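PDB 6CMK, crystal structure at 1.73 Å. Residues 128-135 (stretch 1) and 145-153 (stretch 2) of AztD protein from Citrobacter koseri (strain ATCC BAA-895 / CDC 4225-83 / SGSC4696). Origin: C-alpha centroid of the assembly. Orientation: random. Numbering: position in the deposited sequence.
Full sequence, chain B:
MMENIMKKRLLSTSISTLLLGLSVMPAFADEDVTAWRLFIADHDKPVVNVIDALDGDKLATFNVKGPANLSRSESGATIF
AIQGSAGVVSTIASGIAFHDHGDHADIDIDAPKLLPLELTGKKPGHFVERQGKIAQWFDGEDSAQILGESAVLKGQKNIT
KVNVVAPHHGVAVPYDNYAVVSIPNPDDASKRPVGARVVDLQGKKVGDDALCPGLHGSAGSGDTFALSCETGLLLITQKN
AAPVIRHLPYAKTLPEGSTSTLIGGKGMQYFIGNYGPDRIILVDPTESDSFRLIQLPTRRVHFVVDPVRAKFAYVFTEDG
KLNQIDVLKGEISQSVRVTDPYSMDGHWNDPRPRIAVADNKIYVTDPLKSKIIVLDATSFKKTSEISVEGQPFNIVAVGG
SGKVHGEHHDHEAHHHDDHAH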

ATOM      1  N   VAL B 128      -2.288  13.004 -14.740  1.00 14.20           N
ATOM      2  CA  VAL B 128      -1.769  12.739 -13.401  1.00 13.54           C
ATOM      3  C   VAL B 128      -2.879  12.119 -12.571  1.00 18.49           C
ATOM      4  O   VAL B 128      -3.974  12.682 -12.471  1.00 17.07           O
ATOM      5  CB  VAL B 128      -1.245  14.007 -12.700  1.00 13.23           C
ATOM      6  CG1 VAL B 128      -0.732  13.643 -11.303  1.00 14.49           C
ATOM      7  CG2 VAL B 128      -0.145  14.674 -13.493  1.00 17.45           C
ATOM      8  N   GLU B 129      -2.589  10.976 -11.958  1.00 15.44           N
ATOM      9  CA  GLU B 129      -3.500  10.353 -11.011  1.00 12.33           C
ATOM     10  C   GLU B 129      -2.749  10.062  -9.722  1.00 14.95           C
ATOM     11  O   GLU B 129      -1.573   9.680  -9.746  1.00 15.50           O
ATOM     12  CB  GLU B 129      -4.107   9.074 -11.581  1.00 14.03           C
ATOM     13  CG  GLU B 129      -5.110   8.381 -10.670  1.00 16.91           C
ATOM     14  CD  GLU B 129      -4.459   7.441  -9.673  1.00 15.73           C
ATOM     15  OE1 GLU B 129      -3.312   7.005  -9.919  1.00 15.43           O
ATOM     16  OE2 GLU B 129      -5.116   7.111  -8.661  1.00 16.05           O
ATOM     17  N   ARG B 130      -3.414  10.286  -8.592  1.00 14.50           N
ATOM     18  CA  ARG B 130      -2.846   9.886  -7.312  1.00 14.74           C
ATOM     19  C   ARG B 130      -3.975   9.673  -6.320  1.00 12.17           C
ATOM     20  O   ARG B 130      -4.895  10.485  -6.231  1.00 12.23           O
ATOM     21  CB  ARG B 130      -1.843  10.922  -6.781  1.00 23.31           C
ATOM     22  CG  ARG B 130      -2.308  12.375  -6.841  1.00 24.30           C
ATOM     23  CD  ARG B 130      -1.191  13.332  -6.412  1.00 17.22           C
ATOM     24  NE  ARG B 130      -0.731  13.049  -5.052  1.00 16.64           N
ATOM     25  CZ  ARG B 130      -1.372  13.411  -3.942  1.00 15.44           C
ATOM     26  NH1 ARG B 130      -2.499  14.079  -4.018  1.00 14.31           N
ATOM     27  NH2 ARG B 130      -0.885  13.093  -2.755  1.00 19.85           N
ATOM     28  N   GLN B 131      -3.908   8.554  -5.592  1.00 12.92           N
ATOM     29  CA  GLN B 131      -4.889   8.240  -4.546  1.00 11.65           C
ATOM     30  C   GLN B 131      -6.320   8.208  -5.085  1.00 13.06           C
ATOM     31  O   GLN B 131      -7.283   8.433  -4.343  1.00 12.89           O
ATOM     32  CB  GLN B 131      -4.769   9.222  -3.385  1.00 15.15           C
ATOM     33  CG  GLN B 131      -3.359   9.300  -2.839  1.00 16.47           C
ATOM     34  CD  GLN B 131      -3.215  10.312  -1.731  1.00 15.41           C
ATOM     35  OE1 GLN B 131      -3.856  11.369  -1.734  1.00 16.25           O
ATOM     36  NE2 GLN B 131      -2.360   9.998  -0.776  1.00 13.25           N
ATOM     37  N   GLY B 132      -6.469   7.882  -6.364  1.00 12.69           N
ATOM     38  CA  GLY B 132      -7.762   7.841  -7.002  1.00 15.25           C
ATOM     39  C   GLY B 132      -8.194   9.158  -7.600  1.00 13.67           C
ATOM     40  O   GLY B 132      -9.180   9.187  -8.348  1.00 17.43           O
ATOM     41  N   LYS B 133      -7.508  10.249  -7.276  1.00 12.20           N
ATOM     42  CA  LYS B 133      -7.819  11.548  -7.864  1.00 11.60           C
ATOM     43  C   LYS B 133      -7.130  11.656  -9.213  1.00 12.51           C
ATOM     44  O   LYS B 133      -5.955  11.306  -9.342  1.00 14.31           O
ATOM     45  CB  LYS B 133      -7.346  12.680  -6.957  1.00 13.44           C
ATOM     46  CG  LYS B 133      -7.926  12.658  -5.540  1.00 15.28           C
ATOM     47  CD  LYS B 133      -7.367  13.805  -4.718  1.00 16.71           C
ATOM     48  CE  LYS B 133      -6.021  13.442  -4.080  1.00 15.29           C
ATOM     49  NZ  LYS B 133      -6.219  12.595  -2.863  1.00 16.31           N
ATOM     50  N   ILE B 134      -7.852  12.168 -10.216  1.00 12.30           N
ATOM     51  CA  ILE B 134      -7.366  12.211 -11.598  1.00 12.90           C
ATOM     52  C   ILE B 134      -7.404  13.651 -12.084  1.00 14.03           C
ATOM     53  O   ILE B 134      -8.406  14.342 -11.897  1.00 15.24           O
ATOM     54  CB  ILE B 134      -8.222  11.326 -12.536  1.00 12.77           C
ATOM     55  CG1 ILE B 134      -8.113   9.844 -12.170  1.00 14.89           C
ATOM     56  CG2 ILE B 134      -7.855  11.547 -14.013  1.00 16.39           C
ATOM     57  CD1 ILE B 134      -9.328   9.053 -12.599  1.00 20.06           C
ATOM     58  N   ALA B 135      -6.335  14.092 -12.743  1.00 13.56           N
ATOM     59  CA  ALA B 135      -6.330  15.378 -13.431  1.00 16.19           C
ATOM     60  C   ALA B 135      -5.843  15.149 -14.847  1.00 16.63           C
ATOM     61  O   ALA B 135      -4.713  14.702 -15.042  1.00 17.40           O
ATOM     62  CB  ALA B 135      -5.434  16.402 -12.725  1.00 19.08           C
ATOM     63  N   GLN B 145      -9.497  18.840 -16.498  1.00 16.43           N
ATOM     64  CA  GLN B 145     -10.629  18.039 -16.049  1.00 16.30           C
ATOM     65  C   GLN B 145     -10.203  17.179 -14.871  1.00 15.50           C
ATOM     66  O   GLN B 145      -9.241  16.417 -14.972  1.00 17.90           O
ATOM     67  CB  GLN B 145     -11.173  17.184 -17.187  1.00 19.75           C
ATOM     68  CG  GLN B 145     -11.737  18.037 -18.310  1.00 20.08           C
ATOM     69  CD  GLN B 145     -12.330  17.228 -19.442  1.00 18.94           C
ATOM     70  OE1 GLN B 145     -12.736  16.080 -19.268  1.00 21.54           O
ATOM     71  NE2 GLN B 145     -12.390  17.833 -20.612  1.00 20.84           N
ATOM     72  N   ILE B 146     -10.902  17.326 -13.752  1.00 16.46           N
ATOM     73  CA  ILE B 146     -10.602  16.585 -12.531  1.00 15.01           C
ATOM     74  C   ILE B 146     -11.751  15.624 -12.255  1.00 14.68           C
ATOM     75  O   ILE B 146     -12.926  15.987 -12.372  1.00 17.13           O
ATOM     76  CB  ILE B 146     -10.356  17.537 -11.339  1.00 19.42           C
ATOM     77  CG1 ILE B 146      -8.970  18.186 -11.445  1.00 30.03           C
ATOM     78  CG2 ILE B 146     -10.400  16.794 -10.010  1.00 21.67           C
ATOM     79  CD1 ILE B 146      -8.864  19.287 -12.469  1.00 42.50           C
ATOM     80  N   LEU B 147     -11.408  14.397 -11.880  1.00 14.12           N
ATOM     81  CA  LEU B 147     -12.403  13.367 -11.632  1.00 14.08           C
ATOM     82  C   LEU B 147     -11.796  12.347 -10.680  1.00 13.92           C
ATOM     83  O   LEU B 147     -10.709  12.553 -10.136  1.00 15.22           O
ATOM     84  CB  LEU B 147     -12.872  12.728 -12.935  1.00 14.92           C
ATOM     85  CG  LEU B 147     -11.795  12.147 -13.846  1.00 21.25           C
ATOM     86  CD1 LEU B 147     -12.413  11.019 -14.621  1.00 23.05           C
ATOM     87  CD2 LEU B 147     -11.228  13.202 -14.798  1.00 21.77           C
ATOM     88  N   GLY B 148     -12.528  11.260 -10.452  1.00 16.08           N
ATOM     89  CA  GLY B 148     -12.107  10.249  -9.504  1.00 13.30           C
ATOM     90  C   GLY B 148     -12.269   8.850 -10.059  1.00 15.39           C
ATOM     91  O   GLY B 148     -13.210   8.559 -10.787  1.00 17.40           O
ATOM     92  N   GLU B 149     -11.334   7.976  -9.669  1.00 13.88           N
ATOM     93  CA  GLU B 149     -11.281   6.608 -10.180  1.00 13.32           C
ATOM     94  C   GLU B 149     -12.458   5.761  -9.708  1.00 12.56           C
ATOM     95  O   GLU B 149     -12.947   4.907 -10.456  1.00 15.50           O
ATOM     96  CB  GLU B 149      -9.975   5.928  -9.749  1.00 15.89           C
ATOM     97  CG  GLU B 149      -9.846   4.502 -10.296  1.00 18.73           C
ATOM     98  CD  GLU B 149      -8.548   3.803  -9.909  1.00 21.75           C
ATOM     99  OE1 GLU B 149      -8.147   3.903  -8.733  1.00 24.70           O
ATOM    100  OE2 GLU B 149      -7.941   3.133 -10.783  1.00 16.29           O
ATOM    101  N   SER B 150     -12.896   5.941  -8.461  1.00 15.50           N
ATOM    102  CA  SER B 150     -13.999   5.130  -7.961  1.00 18.09           C
ATOM    103  C   SER B 150     -15.253   5.364  -8.790  1.00 17.95           C
ATOM    104  O   SER B 150     -15.936   4.413  -9.191  1.00 16.82           O
ATOM    105  CB  SER B 150     -14.245   5.436  -6.484  1.00 24.56           C
ATOM    106  OG  SER B 150     -15.406   4.768  -6.014  1.00 29.99           O
ATOM    107  N   ALA B 151     -15.546   6.629  -9.094  1.00 14.41           N
ATOM    108  CA  ALA B 151     -16.676   6.943  -9.964  1.00 16.45           C
ATOM    109  C   ALA B 151     -16.487   6.347 -11.354  1.00 15.39           C
ATOM    110  O   ALA B 151     -17.409   5.742 -11.915  1.00 18.48           O
ATOM    111  CB  ALA B 151     -16.852   8.457 -10.047  1.00 21.52           C
ATOM    112  N   VAL B 152     -15.289   6.493 -11.921  1.00 16.49           N
ATOM    113  CA  VAL B 152     -15.024   5.978 -13.261  1.00 19.33           C
ATOM    114  C   VAL B 152     -15.314   4.483 -13.329  1.00 20.38           C
ATOM    115  O   VAL B 152     -15.956   3.995 -14.266  1.00 20.68           O
ATOM    116  CB  VAL B 152     -13.572   6.286 -13.662  1.00 28.96           C
ATOM    117  CG1 VAL B 152     -13.236   5.673 -15.025  1.00 63.53           C
ATOM    118  CG2 VAL B 152     -13.347   7.784 -13.638  1.00 59.50           C
ATOM    119  N   LEU B 153     -14.829   3.728 -12.343  1.00 20.01           N
ATOM    120  CA  LEU B 153     -15.008   2.279 -12.373  1.00 20.03           C
ATOM    121  C   LEU B 153     -16.469   1.880 -12.262  1.00 24.52           C
ATOM    122  O   LEU B 153     -16.851   0.816 -12.769  1.00 30.04           O
ATOM    123  CB  LEU B 153     -14.207   1.623 -11.247  1.00 19.48           C
ATOM    124  CG  LEU B 153     -12.719   1.507 -11.532  1.00 25.48           C
ATOM    125  CD1 LEU B 153     -11.966   1.240 -10.236  1.00 26.57           C
ATOM    126  CD2 LEU B 153     -12.504   0.407 -12.561  1.00 22.94           C
TER
HETATM  127  O   HOH W   1      -5.626   4.661  -7.851  1.00 15.84           O

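The two stretches meet as neighbouring antiparallel strands, joined by backbone hydrogen bonds, with Ile134 packed at the centre and a water linking two glutamates at one end. Ile134 and Leu147 form the hydrogen-bonded pair: Ile134 N donates to Leu147 O at 2.9 Å, and Leu147 N donates to Ile134 O at 3.0 Å. A third bond runs from Glu149 N to Gly132 O, at 2.8 Å. It carries the pairing past the strand to the first turn of the helix, where Gly148 is the N-cap residue. Weaker CA-H...O contacts fill in between, such as Ile146 CA to Ile134 O at 3.2 Å.

Stretch 1 is itself a hairpin, closed by a type I' turn from Arg130 to Lys133. Gly132 suits this turn: at its backbone angles, a CB would be jammed against the preceding carbonyl O.

Ile134 and Leu147 lie on one face of the sheet. Ile134 CG2 is 3.8 Å from Leu147 CD2. Ile134 CD1 reaches the start of the helix, 3.7 Å from Glu149 N and 4.3 Å from Val152 CG2. The branched, apolar Ile134 thus touches both strand and helix, and it is buried. On the other face, small Ala135 packs its CB 4.2 Å from Ile146 CG1. The contact buries 358 Å² in total, counting both sides.

Glu129 and Glu149 both point toward the opposite stretch. Glu129 OE2 lies 4.4 Å from Glu149 OE1, a close approach of like charges. Water 1 sits between them and donates to both, 2.6 Å from Glu129 OE2 and 2.8 Å from Glu149 OE1. Glu129 OE2 also accepts from Gly132 N at 2.8 Å, tying this carboxylate to the turn. Both carboxylates have further partners elsewhere in the structure.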